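Local coordinates for protein arginyl-tRNA synthetase, putative (Plasmodium falciparum, PDB 5JLD) that probably charges tRNA(Arg) with L-arginine at the expense of ATP, as a class I aminoacyl-tRNA synthetase supplying cytoplasmic protein synthesis, at residues E8-K13 with G43-N48; K24-I29 with S70-S75; V35-L40 with F522-Y527; N52-Y57 with E64-I69. One frame throughout, in Å; residues are numbered along the deposited sequence.

Contact 1 (E8-K13 with G43-N48); sequences ECITKK and GHYQCN
Ile10, in the first turn of helix 10-25, meets the phenol end of Tyr45 with its CG2 methyl. CG1 lies beside the backbone N (chi1 -66°), which leaves CG2 anti to it and carries the methyl out toward strand 45-47; CG2 sits 3.5 Å from Tyr45 CZ, approaching the ring obliquely. Thr11 touches the same ring elsewhere: its OG1 lies at the edge, close to the ring plane, 3.2 Å from Tyr45 CE2. Both side chains cross the tyrosine at about a right angle, and together they hold the hydroxyl end of the ring against the start of the helix. That hydroxyl is buried but satisfied: Tyr45 OH hydrogen-bonds to OD2 of Asp524 in helix 522-532, an oxygen that Thr11 OG1 probably also bonds, while OD1 takes the N-H of Thr11. Two residues on, the extended side chain of Lys13 reaches back before the helix, NZ forming a salt bridge with Glu8 OE1 at 3.0 Å. At the start of strand 45-47, His44 and Tyr45 are both set opposite Val95 of strand 93-97, a classic beta bulge. A helix laid by its N-terminal turn on a bulged antiparallel sheet is how this N-terminal domain is built.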
loop_
_atom_site.group_PDB
_atom_site.type_symbol
_atom_site.label_atom_id
_atom_site.label_comp_id
_atom_site.label_asym_id
_atom_site.label_seq_id
_atom_site.Cartn_x
_atom_site.Cartn_y
_atom_site.Cartn_z
ATOM N N GLU A 8 14.579 11.139 10.522
ATOM C CA GLU A 8 15.559 11.156 9.453
ATOM C C GLU A 8 15.434 9.877 8.642
ATOM O O GLU A 8 15.157 8.799 9.202
ATOM C CB GLU A 8 16.968 11.282 10.054
ATOM C CG GLU A 8 17.978 11.986 9.190
ATOM C CD GLU A 8 19.303 12.242 9.914
ATOM O OE1 GLU A 8 19.518 11.722 11.043
ATOM O OE2 GLU A 8 20.130 12.980 9.342
ATOM N N CYS A 9 15.650 9.967 7.334
ATOM C CA CYS A 9 15.698 8.755 6.534
ATOM C C CYS A 9 17.141 8.240 6.494
ATOM O O CYS A 9 17.975 8.764 5.760
ATOM C CB CYS A 9 15.177 8.976 5.108
ATOM S SG CYS A 9 15.298 7.475 4.059
ATOM N N ILE A 10 17.419 7.201 7.271
ATOM C CA ILE A 10 18.802 6.760 7.476
ATOM C C ILE A 10 19.458 6.181 6.211
ATOM O O ILE A 10 20.620 6.483 5.924
ATOM C CB ILE A 10 18.877 5.733 8.624
ATOM C CG1 ILE A 10 18.513 6.413 9.951
ATOM C CG2 ILE A 10 20.261 5.098 8.694
ATOM C CD1 ILE A 10 18.503 5.469 11.140
ATOM N N THR A 11 18.733 5.361 5.451
ATOM C CA THR A 11 19.293 4.831 4.203
ATOM C C THR A 11 19.813 5.956 3.289
ATOM O O THR A 11 20.860 5.799 2.662
ATOM C CB THR A 11 18.258 3.968 3.428
ATOM O OG1 THR A 11 18.000 2.763 4.154
ATOM C CG2 THR A 11 18.780 3.601 2.059
ATOM N N LYS A 12 19.091 7.083 3.232
ATOM C CA LYS A 12 19.458 8.200 2.348
ATOM C C LYS A 12 20.618 8.977 2.923
ATOM O O LYS A 12 21.487 9.456 2.189
ATOM C CB LYS A 12 18.275 9.160 2.123
ATOM C CG LYS A 12 17.347 8.799 0.978
ATOM C CD LYS A 12 16.325 9.938 0.722
ATOM C CE LYS A 12 16.911 11.046 -0.145
ATOM N NZ LYS A 12 16.864 10.670 -1.582
ATOM N N LYS A 13 20.614 9.107 4.245
ATOM C CA LYS A 13 21.711 9.740 4.972
ATOM C C LYS A 13 23.052 9.029 4.695
ATOM O O LYS A 13 24.066 9.645 4.289
ATOM C CB LYS A 13 21.398 9.733 6.469
ATOM C CG LYS A 13 22.422 10.465 7.314
ATOM C CD LYS A 13 22.055 10.463 8.792
ATOM C CE LYS A 13 22.914 11.480 9.538
ATOM N NZ LYS A 13 22.511 11.665 10.957
ATOM N N GLY A 43 26.718 -6.167 10.845
ATOM C CA GLY A 43 26.564 -4.729 10.746
ATOM C C GLY A 43 25.121 -4.276 10.691
ATOM O O GLY A 43 24.206 -5.076 10.889
ATOM N N HIS A 44 24.931 -2.987 10.421
ATOM C CA HIS A 44 23.600 -2.412 10.280
ATOM C C HIS A 44 23.316 -2.095 8.811
ATOM O O HIS A 44 22.328 -2.571 8.234
ATOM C CB HIS A 44 23.463 -1.159 11.149
ATOM C CG HIS A 44 23.603 -1.424 12.616
ATOM N ND1 HIS A 44 23.756 -0.420 13.550
ATOM C CD2 HIS A 44 23.601 -2.589 13.318
ATOM C CE1 HIS A 44 23.838 -0.948 14.754
ATOM N NE2 HIS A 44 23.741 -2.263 14.642
ATOM N N TYR A 45 24.183 -1.290 8.210
ATOM C CA TYR A 45 24.041 -0.974 6.792
ATOM C C TYR A 45 25.309 -1.388 6.061
ATOM O O TYR A 45 26.325 -1.704 6.681
ATOM C CB TYR A 45 23.757 0.523 6.578
ATOM C CG TYR A 45 22.353 0.953 6.948
ATOM C CD1 TYR A 45 22.016 1.176 8.269
ATOM C CD2 TYR A 45 21.370 1.145 5.972
ATOM C CE1 TYR A 45 20.744 1.560 8.634
ATOM C CE2 TYR A 45 20.077 1.550 6.322
ATOM C CZ TYR A 45 19.782 1.752 7.665
ATOM O OH TYR A 45 18.537 2.146 8.067
ATOM N N GLN A 46 25.248 -1.345 4.740
ATOM C CA GLN A 46 26.293 -1.864 3.891
ATOM C C GLN A 46 26.289 -1.191 2.522
ATOM O O GLN A 46 25.228 -0.852 1.998
ATOM C CB GLN A 46 26.103 -3.360 3.737
ATOM C CG GLN A 46 26.828 -3.996 2.583
ATOM C CD GLN A 46 26.721 -5.492 2.668
ATOM O OE1 GLN A 46 26.487 -6.036 3.752
ATOM N NE2 GLN A 46 26.849 -6.171 1.527
ATOM N N CYS A 47 27.471 -0.990 1.952
ATOM C CA CYS A 47 27.605 -0.393 0.633
ATOM C C CYS A 47 28.570 -1.221 -0.194
ATOM O O CYS A 47 29.662 -1.563 0.264
ATOM C CB CYS A 47 28.081 1.055 0.729
ATOM S SG CYS A 47 28.573 1.756 -0.871
ATOM N N ASN A 48 28.161 -1.543 -1.416
ATOM C CA ASN A 48 28.871 -2.513 -2.233
ATOM C C ASN A 48 29.631 -1.914 -3.410
ATOM O O ASN A 48 30.237 -2.654 -4.202
ATOM C CB ASN A 48 27.884 -3.575 -2.741
ATOM C CG ASN A 48 27.650 -4.678 -1.722
ATOM O OD1 ASN A 48 27.215 -4.424 -0.605
ATOM N ND2 ASN A 48 27.963 -5.906 -2.101
#

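Contact 2 (K24-I29 with S70-S75)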
loop_
_atom_site.group_PDB
_atom_site.type_symbol
_atom_site.label_atom_id
_atom_site.label_comp_id
_atom_site.label_asym_id
_atom_site.label_seq_id
_atom_site.Cartn_x
_atom_site.Cartn_y
_atom_site.Cartn_z
ATOM N N LYS A 24 34.922 11.959 -3.714
ATOM C CA LYS A 24 36.218 12.464 -3.265
ATOM C C LYS A 24 37.361 11.530 -3.707
ATOM O O LYS A 24 38.433 11.983 -4.139
ATOM C CB LYS A 24 36.199 12.624 -1.745
ATOM C CG LYS A 24 37.367 13.405 -1.151
ATOM C CD LYS A 24 37.202 13.561 0.361
ATOM C CE LYS A 24 38.515 13.946 1.040
ATOM N NZ LYS A 24 38.461 13.740 2.523
ATOM N N CYS A 25 37.121 10.224 -3.599
ATOM C CA CYS A 25 38.096 9.213 -4.003
ATOM C C CYS A 25 38.363 9.245 -5.498
ATOM O O CYS A 25 39.504 9.163 -5.938
ATOM C CB CYS A 25 37.614 7.811 -3.629
ATOM S SG CYS A 25 37.682 7.444 -1.893
ATOM N N PHE A 26 37.288 9.339 -6.272
ATOM C CA PHE A 26 37.400 9.290 -7.715
ATOM C C PHE A 26 36.612 10.442 -8.353
ATOM O O PHE A 26 35.514 10.235 -8.858
ATOM C CB PHE A 26 36.915 7.928 -8.214
ATOM C CG PHE A 26 37.517 6.758 -7.460
ATOM C CD1 PHE A 26 38.844 6.390 -7.669
ATOM C CD2 PHE A 26 36.762 6.032 -6.547
ATOM C CE1 PHE A 26 39.413 5.315 -6.983
ATOM C CE2 PHE A 26 37.318 4.958 -5.854
ATOM C CZ PHE A 26 38.648 4.600 -6.072
ATOM N N PRO A 27 37.185 11.660 -8.323
ATOM C CA PRO A 27 36.493 12.909 -8.703
ATOM C C PRO A 27 35.748 12.855 -10.032
ATOM O O PRO A 27 34.626 13.363 -10.116
ATOM C CB PRO A 27 37.632 13.928 -8.767
ATOM C CG PRO A 27 38.646 13.415 -7.784
ATOM C CD PRO A 27 38.560 11.910 -7.840
ATOM N N SER A 28 36.345 12.236 -11.045
ATOM C CA SER A 28 35.730 12.182 -12.365
ATOM C C SER A 28 35.119 10.807 -12.619
ATOM O O SER A 28 35.413 10.159 -13.625
ATOM C CB SER A 28 36.765 12.532 -13.439
ATOM O OG SER A 28 36.248 12.371 -14.747
ATOM N N ILE A 29 34.263 10.363 -11.701
ATOM C CA ILE A 29 33.603 9.070 -11.832
ATOM C C ILE A 29 32.095 9.252 -11.792
ATOM O O ILE A 29 31.586 10.148 -11.119
ATOM C CB ILE A 29 34.050 8.075 -10.715
ATOM C CG1 ILE A 29 33.969 6.626 -11.192
ATOM C CG2 ILE A 29 33.242 8.263 -9.425
ATOM C CD1 ILE A 29 34.416 5.622 -10.137
ATOM N N SER A 70 37.818 -0.431 -1.231
ATOM C CA SER A 70 36.881 -0.172 -0.143
ATOM C C SER A 70 37.591 0.529 1.019
ATOM O O SER A 70 37.003 1.377 1.682
ATOM C CB SER A 70 36.207 -1.461 0.325
ATOM O OG SER A 70 37.062 -2.241 1.109
ATOM N N GLU A 71 38.866 0.201 1.227
ATOM C CA GLU A 71 39.663 0.840 2.273
ATOM C C GLU A 71 39.935 2.326 1.974
ATOM O O GLU A 71 39.913 3.168 2.870
ATOM C CB GLU A 71 40.983 0.080 2.451
ATOM C CG GLU A 71 41.305 -0.219 3.885
ATOM C CD GLU A 71 40.316 -1.169 4.523
ATOM O OE1 GLU A 71 40.152 -2.285 4.001
ATOM O OE2 GLU A 71 39.722 -0.813 5.562
ATOM N N PHE A 72 40.206 2.648 0.716
ATOM C CA PHE A 72 40.311 4.054 0.319
ATOM C C PHE A 72 38.978 4.809 0.620
ATOM O O PHE A 72 38.962 5.883 1.285
ATOM C CB PHE A 72 40.697 4.124 -1.165
ATOM C CG PHE A 72 41.078 5.494 -1.648
ATOM C CD1 PHE A 72 41.847 6.340 -0.863
ATOM C CD2 PHE A 72 40.690 5.920 -2.914
ATOM C CE1 PHE A 72 42.208 7.598 -1.326
ATOM C CE2 PHE A 72 41.040 7.173 -3.381
ATOM C CZ PHE A 72 41.797 8.018 -2.588
ATOM N N ILE A 73 37.866 4.211 0.192
ATOM C CA ILE A 73 36.546 4.794 0.479
ATOM C C ILE A 73 36.328 5.029 1.988
ATOM O O ILE A 73 35.897 6.094 2.410
ATOM C CB ILE A 73 35.410 3.904 -0.051
ATOM C CG1 ILE A 73 35.432 3.874 -1.587
ATOM C CG2 ILE A 73 34.055 4.387 0.493
ATOM C CD1 ILE A 73 34.363 3.010 -2.193
ATOM N N ILE A 74 36.630 4.021 2.791
ATOM C CA ILE A 74 36.531 4.128 4.242
ATOM C C ILE A 74 37.420 5.255 4.791
ATOM O O ILE A 74 36.981 6.041 5.635
ATOM C CB ILE A 74 36.903 2.783 4.909
ATOM C CG1 ILE A 74 35.791 1.751 4.644
ATOM C CG2 ILE A 74 37.177 2.960 6.412
ATOM C CD1 ILE A 74 36.015 0.400 5.295
ATOM N N SER A 75 38.654 5.340 4.290
ATOM C CA SER A 75 39.595 6.371 4.720
ATOM C C SER A 75 39.046 7.761 4.404
ATOM O O SER A 75 39.411 8.738 5.066
ATOM C CB SER A 75 40.966 6.201 4.053
ATOM O OG SER A 75 40.949 6.712 2.720
#
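The Phe72 ring carries Cys25 on one face and Phe26 at its rim. Over the face, Cys25 SG stands 3.8 Å from the centre of the Phe72 ring and 24° off the normal, a sulfur-aromatic contact displaced toward the CD2 side. At the edge, in the plane of the ring, comes Phe26 CZ, 4.0 Å from Phe72 CD2. The two rings make an offset edge-to-face pair, Phe72 turning its edge to the face of Phe26, with planes at 73° and centroids 5.8 Å apart. A face of the Phe26 ring is also covered by CB of its own neighbour, Cys25. This is the place where helix 10-25 runs out and lies beside helix 66-75 in the N-terminal domain: Cys25 still belongs to the first helix, whereas Phe26 has already left helical geometry, so consecutive residues can address one ring from its face and from its edge. Phe72 extends to them with CG anti to the backbone N (chi1 -170°). Cys25 CB comes in beside the rim on the same side as SG, 3.5 Å from Phe72 CE2, and SG reaches on to the helix backbone, 3.7 Å from Ile73 CA. Two backbone carbonyls of helix 66-75 are also taken up: Ser75 OG donates to Phe72 O at 2.6 Å, in the carbonyl plane on a lone pair, and Ile73 O is bonded by Ser21 OG.

Contact 3 (V35-L40 with F522-Y527)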
loop_
_atom_site.group_PDB
_atom_site.type_symbol
_atom_site.label_atom_id
_atom_site.label_comp_id
_atom_site.label_asym_id
_atom_site.label_seq_id
_atom_site.Cartn_x
_atom_site.Cartn_y
_atom_site.Cartn_z
ATOM N N VAL A 35 23.069 1.623 -1.099
ATOM C CA VAL A 35 23.134 1.234 0.288
ATOM C C VAL A 35 22.043 0.213 0.592
ATOM O O VAL A 35 20.879 0.394 0.225
ATOM C CB VAL A 35 23.013 2.481 1.196
ATOM C CG1 VAL A 35 22.673 2.098 2.644
ATOM C CG2 VAL A 35 24.304 3.268 1.121
ATOM N N THR A 36 22.447 -0.877 1.228
ATOM C CA THR A 36 21.526 -1.909 1.684
ATOM C C THR A 36 21.713 -2.170 3.167
ATOM O O THR A 36 22.502 -1.505 3.837
ATOM C CB THR A 36 21.729 -3.253 0.943
ATOM O OG1 THR A 36 23.001 -3.800 1.303
ATOM C CG2 THR A 36 21.643 -3.082 -0.563
ATOM N N TYR A 37 20.973 -3.146 3.670
ATOM C CA TYR A 37 21.111 -3.582 5.043
ATOM C C TYR A 37 22.193 -4.612 5.061
ATOM O O TYR A 37 22.370 -5.351 4.098
ATOM C CB TYR A 37 19.811 -4.171 5.601
ATOM C CG TYR A 37 18.691 -3.168 5.691
ATOM C CD1 TYR A 37 18.858 -1.994 6.403
ATOM C CD2 TYR A 37 17.458 -3.401 5.075
ATOM C CE1 TYR A 37 17.845 -1.061 6.494
ATOM C CE2 TYR A 37 16.429 -2.480 5.171
ATOM C CZ TYR A 37 16.634 -1.312 5.882
ATOM O OH TYR A 37 15.640 -0.382 5.992
ATOM N N ALA A 38 22.942 -4.634 6.148
ATOM C CA ALA A 38 23.940 -5.668 6.341
ATOM C C ALA A 38 23.277 -6.804 7.091
ATOM O O ALA A 38 22.186 -6.634 7.651
ATOM C CB ALA A 38 25.136 -5.131 7.113
ATOM N N ASN A 39 23.921 -7.961 7.067
ATOM C CA ASN A 39 23.640 -9.032 8.010
ATOM C C ASN A 39 23.784 -8.474 9.418
ATOM O O ASN A 39 24.846 -7.962 9.778
ATOM C CB ASN A 39 24.605 -10.202 7.780
ATOM C CG ASN A 39 24.350 -11.379 8.709
ATOM O OD1 ASN A 39 23.966 -11.213 9.866
ATOM N ND2 ASN A 39 24.602 -12.583 8.207
ATOM N N LEU A 40 22.729 -8.589 10.219
ATOM C CA LEU A 40 22.691 -7.952 11.535
ATOM C C LEU A 40 23.759 -8.483 12.497
ATOM O O LEU A 40 24.153 -7.798 13.445
ATOM C CB LEU A 40 21.301 -8.115 12.147
ATOM C CG LEU A 40 20.969 -7.231 13.348
ATOM C CD1 LEU A 40 21.012 -5.753 12.971
ATOM C CD2 LEU A 40 19.604 -7.601 13.899
ATOM N N PHE A 522 12.182 2.823 10.162
ATOM C CA PHE A 522 10.815 3.058 9.690
ATOM C C PHE A 522 10.761 3.925 8.403
ATOM O O PHE A 522 10.142 3.520 7.436
ATOM C CB PHE A 522 9.981 3.676 10.832
ATOM C CG PHE A 522 8.487 3.629 10.613
ATOM C CD1 PHE A 522 7.868 2.468 10.192
ATOM C CD2 PHE A 522 7.698 4.749 10.859
ATOM C CE1 PHE A 522 6.487 2.416 10.006
ATOM C CE2 PHE A 522 6.319 4.709 10.686
ATOM C CZ PHE A 522 5.708 3.537 10.251
ATOM N N PRO A 523 11.476 5.068 8.363
ATOM C CA PRO A 523 11.419 5.869 7.127
ATOM C C PRO A 523 11.912 5.154 5.862
ATOM O O PRO A 523 11.436 5.493 4.765
ATOM C CB PRO A 523 12.323 7.065 7.449
ATOM C CG PRO A 523 12.238 7.186 8.947
ATOM C CD PRO A 523 12.244 5.761 9.417
ATOM N N ASP A 524 12.832 4.192 6.010
ATOM C CA ASP A 524 13.339 3.437 4.866
ATOM C C ASP A 524 12.188 2.704 4.159
ATOM O O ASP A 524 12.166 2.578 2.926
ATOM C CB ASP A 524 14.408 2.411 5.292
ATOM C CG ASP A 524 15.625 3.047 5.993
ATOM O OD1 ASP A 524 15.774 4.284 6.058
ATOM O OD2 ASP A 524 16.457 2.284 6.479
ATOM N N ILE A 525 11.245 2.213 4.960
ATOM C CA ILE A 525 10.094 1.476 4.434
ATOM C C ILE A 525 9.293 2.362 3.466
ATOM O O ILE A 525 8.905 1.930 2.376
ATOM C CB ILE A 525 9.168 0.981 5.561
ATOM C CG1 ILE A 525 9.940 0.103 6.560
ATOM C CG2 ILE A 525 7.971 0.232 4.981
ATOM C CD1 ILE A 525 10.492 -1.168 5.921
ATOM N N PHE A 526 9.081 3.612 3.860
ATOM C CA PHE A 526 8.305 4.538 3.047
ATOM C C PHE A 526 9.104 4.957 1.828
ATOM O O PHE A 526 8.570 5.013 0.706
ATOM C CB PHE A 526 7.880 5.737 3.881
ATOM C CG PHE A 526 6.927 5.368 4.969
ATOM C CD1 PHE A 526 5.562 5.313 4.725
ATOM C CD2 PHE A 526 7.397 5.014 6.225
ATOM C CE1 PHE A 526 4.677 4.939 5.725
ATOM C CE2 PHE A 526 6.516 4.636 7.234
ATOM C CZ PHE A 526 5.158 4.597 6.985
ATOM N N TYR A 527 10.397 5.205 2.049
ATOM C CA TYR A 527 11.307 5.487 0.947
ATOM C C TYR A 527 11.192 4.432 -0.161
ATOM O O TYR A 527 11.094 4.768 -1.354
ATOM C CB TYR A 527 12.747 5.571 1.468
ATOM C CG TYR A 527 13.810 5.591 0.404
ATOM C CD1 TYR A 527 14.021 6.724 -0.379
ATOM C CD2 TYR A 527 14.618 4.476 0.186
ATOM C CE1 TYR A 527 15.016 6.749 -1.361
ATOM C CE2 TYR A 527 15.629 4.496 -0.779
ATOM C CZ TYR A 527 15.818 5.631 -1.549
ATOM O OH TYR A 527 16.794 5.644 -2.512
#
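The polar link is a single hydrogen bond: Tyr37 OH donates to Asp524 OD2 at 2.8 Å. The acceptor uses its anti lone pair, the one turned away from OD1, and lies near the plane of the phenol ring, at its edge. Ring and carboxylate are tilted only 29° from one another, although the two side chains pass obliquely. Tyr37 gets there by swinging CG anti to its own carbonyl carbon (chi1 -65°), which brings the hydroxyl to the helix. Asp524 OD2 has its strongest partner in Tyr45 OH, with Tyr37 OH sharing the same oxygen and Thr11 OG1 probably doing so; such a cluster of donors would tend to favour the ionised carboxylate. No apolar pair accompanies the bond; Tyr37 OH also comes within 3.1 Å of Asp524 CB. Aromatic interactions around the tyrosine come from outside the two segments: Lys521 makes a cation-pi contact with its ring, and the Tyr45 ring meets it with planes at about 55°. In the fold, strand 35-37 is an outermost strand of the N-terminal antiparallel sheet, and helix 522-532 belongs to the anticodon-binding domain; the bond thus joins two domains nearly 500 residues apart in sequence. On the side of that helix away from the strand, Phe522 packs on helices 536-556 and 564-584.

Contact 4 (N52-Y57 with E64-I69)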
loop_
_atom_site.group_PDB
_atom_site.type_symbol
_atom_site.label_atom_id
_atom_site.label_comp_id
_atom_site.label_asym_id
_atom_site.label_seq_id
_atom_site.Cartn_x
_atom_site.Cartn_y
_atom_site.Cartn_z
ATOM N N ASN A 52 31.927 -2.882 -7.737
ATOM C CA ASN A 52 31.687 -2.409 -9.099
ATOM C C ASN A 52 32.776 -1.459 -9.614
ATOM O O ASN A 52 33.156 -1.514 -10.790
ATOM C CB ASN A 52 30.313 -1.754 -9.178
ATOM C CG ASN A 52 29.197 -2.787 -9.234
ATOM O OD1 ASN A 52 29.455 -3.998 -9.188
ATOM N ND2 ASN A 52 27.954 -2.322 -9.325
ATOM N N ILE A 53 33.308 -0.615 -8.734
ATOM C CA ILE A 53 34.388 0.276 -9.138
ATOM C C ILE A 53 35.621 -0.542 -9.492
ATOM O O ILE A 53 36.331 -0.217 -10.441
ATOM C CB ILE A 53 34.721 1.303 -8.043
ATOM C CG1 ILE A 53 33.529 2.240 -7.831
ATOM C CG2 ILE A 53 35.939 2.125 -8.434
ATOM C CD1 ILE A 53 33.681 3.199 -6.675
ATOM N N TYR A 54 35.870 -1.613 -8.737
ATOM C CA TYR A 54 37.020 -2.478 -9.004
ATOM C C TYR A 54 36.826 -3.229 -10.308
ATOM O O TYR A 54 37.762 -3.394 -11.073
ATOM C CB TYR A 54 37.254 -3.477 -7.862
ATOM C CG TYR A 54 38.431 -4.410 -8.095
ATOM C CD1 TYR A 54 39.730 -3.930 -8.114
ATOM C CD2 TYR A 54 38.239 -5.772 -8.288
ATOM C CE1 TYR A 54 40.806 -4.775 -8.326
ATOM C CE2 TYR A 54 39.310 -6.627 -8.497
ATOM C CZ TYR A 54 40.588 -6.123 -8.520
ATOM O OH TYR A 54 41.657 -6.967 -8.723
ATOM N N LYS A 55 35.605 -3.678 -10.572
ATOM C CA LYS A 55 35.366 -4.400 -11.814
ATOM C C LYS A 55 35.528 -3.473 -13.024
ATOM O O LYS A 55 36.192 -3.837 -13.990
ATOM C CB LYS A 55 33.984 -5.063 -11.791
ATOM C CG LYS A 55 33.917 -6.209 -10.778
ATOM C CD LYS A 55 32.664 -7.069 -10.904
ATOM C CE LYS A 55 31.390 -6.305 -10.566
ATOM N NZ LYS A 55 30.176 -7.184 -10.575
ATOM N N LYS A 56 34.967 -2.268 -12.957
ATOM C CA LYS A 56 35.075 -1.318 -14.073
ATOM C C LYS A 56 36.490 -0.767 -14.294
ATOM O O LYS A 56 37.030 -0.836 -15.401
ATOM C CB LYS A 56 34.127 -0.141 -13.867
ATOM C CG LYS A 56 32.658 -0.466 -14.052
ATOM C CD LYS A 56 31.819 0.809 -14.106
ATOM C CE LYS A 56 32.169 1.653 -15.324
ATOM N NZ LYS A 56 31.220 2.796 -15.490
ATOM N N TYR A 57 37.079 -0.209 -13.241
ATOM C CA TYR A 57 38.305 0.567 -13.381
ATOM C C TYR A 57 39.488 -0.021 -12.625
ATOM O O TYR A 57 40.520 0.631 -12.494
ATOM C CB TYR A 57 38.080 2.000 -12.894
ATOM C CG TYR A 57 36.852 2.687 -13.457
ATOM C CD1 TYR A 57 36.742 2.966 -14.817
ATOM C CD2 TYR A 57 35.812 3.079 -12.624
ATOM C CE1 TYR A 57 35.626 3.601 -15.332
ATOM C CE2 TYR A 57 34.685 3.721 -13.131
ATOM C CZ TYR A 57 34.600 3.982 -14.483
ATOM O OH TYR A 57 33.482 4.618 -14.989
ATOM N N GLU A 64 45.211 -3.794 -6.359
ATOM C CA GLU A 64 45.443 -5.242 -6.331
ATOM C C GLU A 64 44.150 -6.055 -6.195
ATOM O O GLU A 64 44.087 -7.214 -6.618
ATOM C CB GLU A 64 46.395 -5.609 -5.189
ATOM C CG GLU A 64 47.837 -5.192 -5.393
ATOM C CD GLU A 64 48.687 -5.486 -4.166
ATOM O OE1 GLU A 64 49.930 -5.530 -4.288
ATOM O OE2 GLU A 64 48.106 -5.668 -3.076
ATOM N N ASN A 65 43.132 -5.438 -5.600
ATOM C CA ASN A 65 41.870 -6.110 -5.302
ATOM C C ASN A 65 40.791 -5.100 -4.907
ATOM O O ASN A 65 41.075 -3.911 -4.741
ATOM C CB ASN A 65 42.065 -7.127 -4.182
ATOM C CG ASN A 65 42.646 -6.504 -2.932
ATOM O OD1 ASN A 65 41.947 -5.790 -2.205
ATOM N ND2 ASN A 65 43.923 -6.759 -2.675
ATOM N N ALA A 66 39.557 -5.568 -4.748
ATOM C CA ALA A 66 38.449 -4.681 -4.416
ATOM C C ALA A 66 38.565 -4.125 -2.979
ATOM O O ALA A 66 38.178 -2.972 -2.703
ATOM C CB ALA A 66 37.101 -5.414 -4.619
ATOM N N GLN A 67 39.118 -4.932 -2.076
ATOM C CA GLN A 67 39.213 -4.530 -0.673
ATOM C C GLN A 67 40.040 -3.255 -0.507
ATOM O O GLN A 67 39.724 -2.421 0.329
ATOM C CB GLN A 67 39.795 -5.656 0.204
ATOM C CG GLN A 67 39.691 -5.318 1.702
ATOM C CD GLN A 67 39.854 -6.507 2.628
ATOM O OE1 GLN A 67 40.486 -7.506 2.285
ATOM N NE2 GLN A 67 39.246 -6.413 3.809
ATOM N N LYS A 68 41.087 -3.091 -1.303
ATOM C CA LYS A 68 41.861 -1.859 -1.208
ATOM C C LYS A 68 41.053 -0.625 -1.599
ATOM O O LYS A 68 41.157 0.431 -0.967
ATOM C CB LYS A 68 43.124 -1.954 -2.049
ATOM C CG LYS A 68 43.955 -3.180 -1.726
ATOM C CD LYS A 68 45.409 -2.839 -1.851
ATOM C CE LYS A 68 45.744 -2.444 -3.275
ATOM N NZ LYS A 68 47.179 -2.656 -3.550
ATOM N N ILE A 69 40.216 -0.770 -2.614
ATOM C CA ILE A 69 39.319 0.309 -2.997
ATOM C C ILE A 69 38.374 0.612 -1.839
ATOM O O ILE A 69 38.184 1.779 -1.460
ATOM C CB ILE A 69 38.544 -0.047 -4.278
ATOM C CG1 ILE A 69 39.536 -0.190 -5.445
ATOM C CG2 ILE A 69 37.431 0.981 -4.580
ATOM C CD1 ILE A 69 38.866 -0.271 -6.827
#
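Asn65, whose backbone lies over the ring of Tyr54, uses OD1 to accept from Lys68 N at 3.0 Å, with an N-H...acceptor angle of 146°. This is the N-cap bond of helix 66-75; the donor nitrogen lies tilted 29° from the carbonyl plane, and the side chain curls back over the helix start. Lys68 also answers at its far end, where NZ forms a salt bridge with Glu64 OE2 at 3.2 Å, so a second link spans the same turn. Against this capped end lies the ring of Tyr54. The Asn65-Ala66 peptide covers one of its faces, with Asn65 C 3.4 Å from Tyr54 CE1, toward the rim, and Ala66 N above the ring centre. CG anti to the backbone N (chi1 179°) sends the phenol out along the incoming chain, leaving its hydroxyl 3.2 Å from Glu64 O. Nearer the backbone the packing is apolar and close: Tyr54 CB and Ala66 CB are 3.8 Å apart. Ile69 CD1 fits at the ring edge, 3.6 Å from Tyr54 CA, and also meets Ile53 CG2, at 4.1 Å. At the periphery of the N-terminal domain these elements pack as two sequential helices linked by a short loop, the second opened by an asparagine N-cap and brought close to the first at a small alanine.

In the fold
Contacts 1 and 3 sit together, their centres 6 Å apart, around the Asp524 carboxylate; contact 1 is fully buried, while contact 3 is partly buried and carries one of the polar bonds between the N-terminal and anticodon-binding domains. Contacts 2 and 4 lie farther out, their centres about 38 and 39 Å from the chain's centre, partly buried and joined by helix 66-75. Phe26 and Ile29 of contact 2 pack on Ile53, Tyr57 and Ile69 of contact 4, making one apolar patch. Helix 10-25 connects the two regions, its start serving contact 1 and its end contact 2. Hydroxyls and a carboxylate dominate near the domain junction, sulfur, rings and aliphatic groups at the far end.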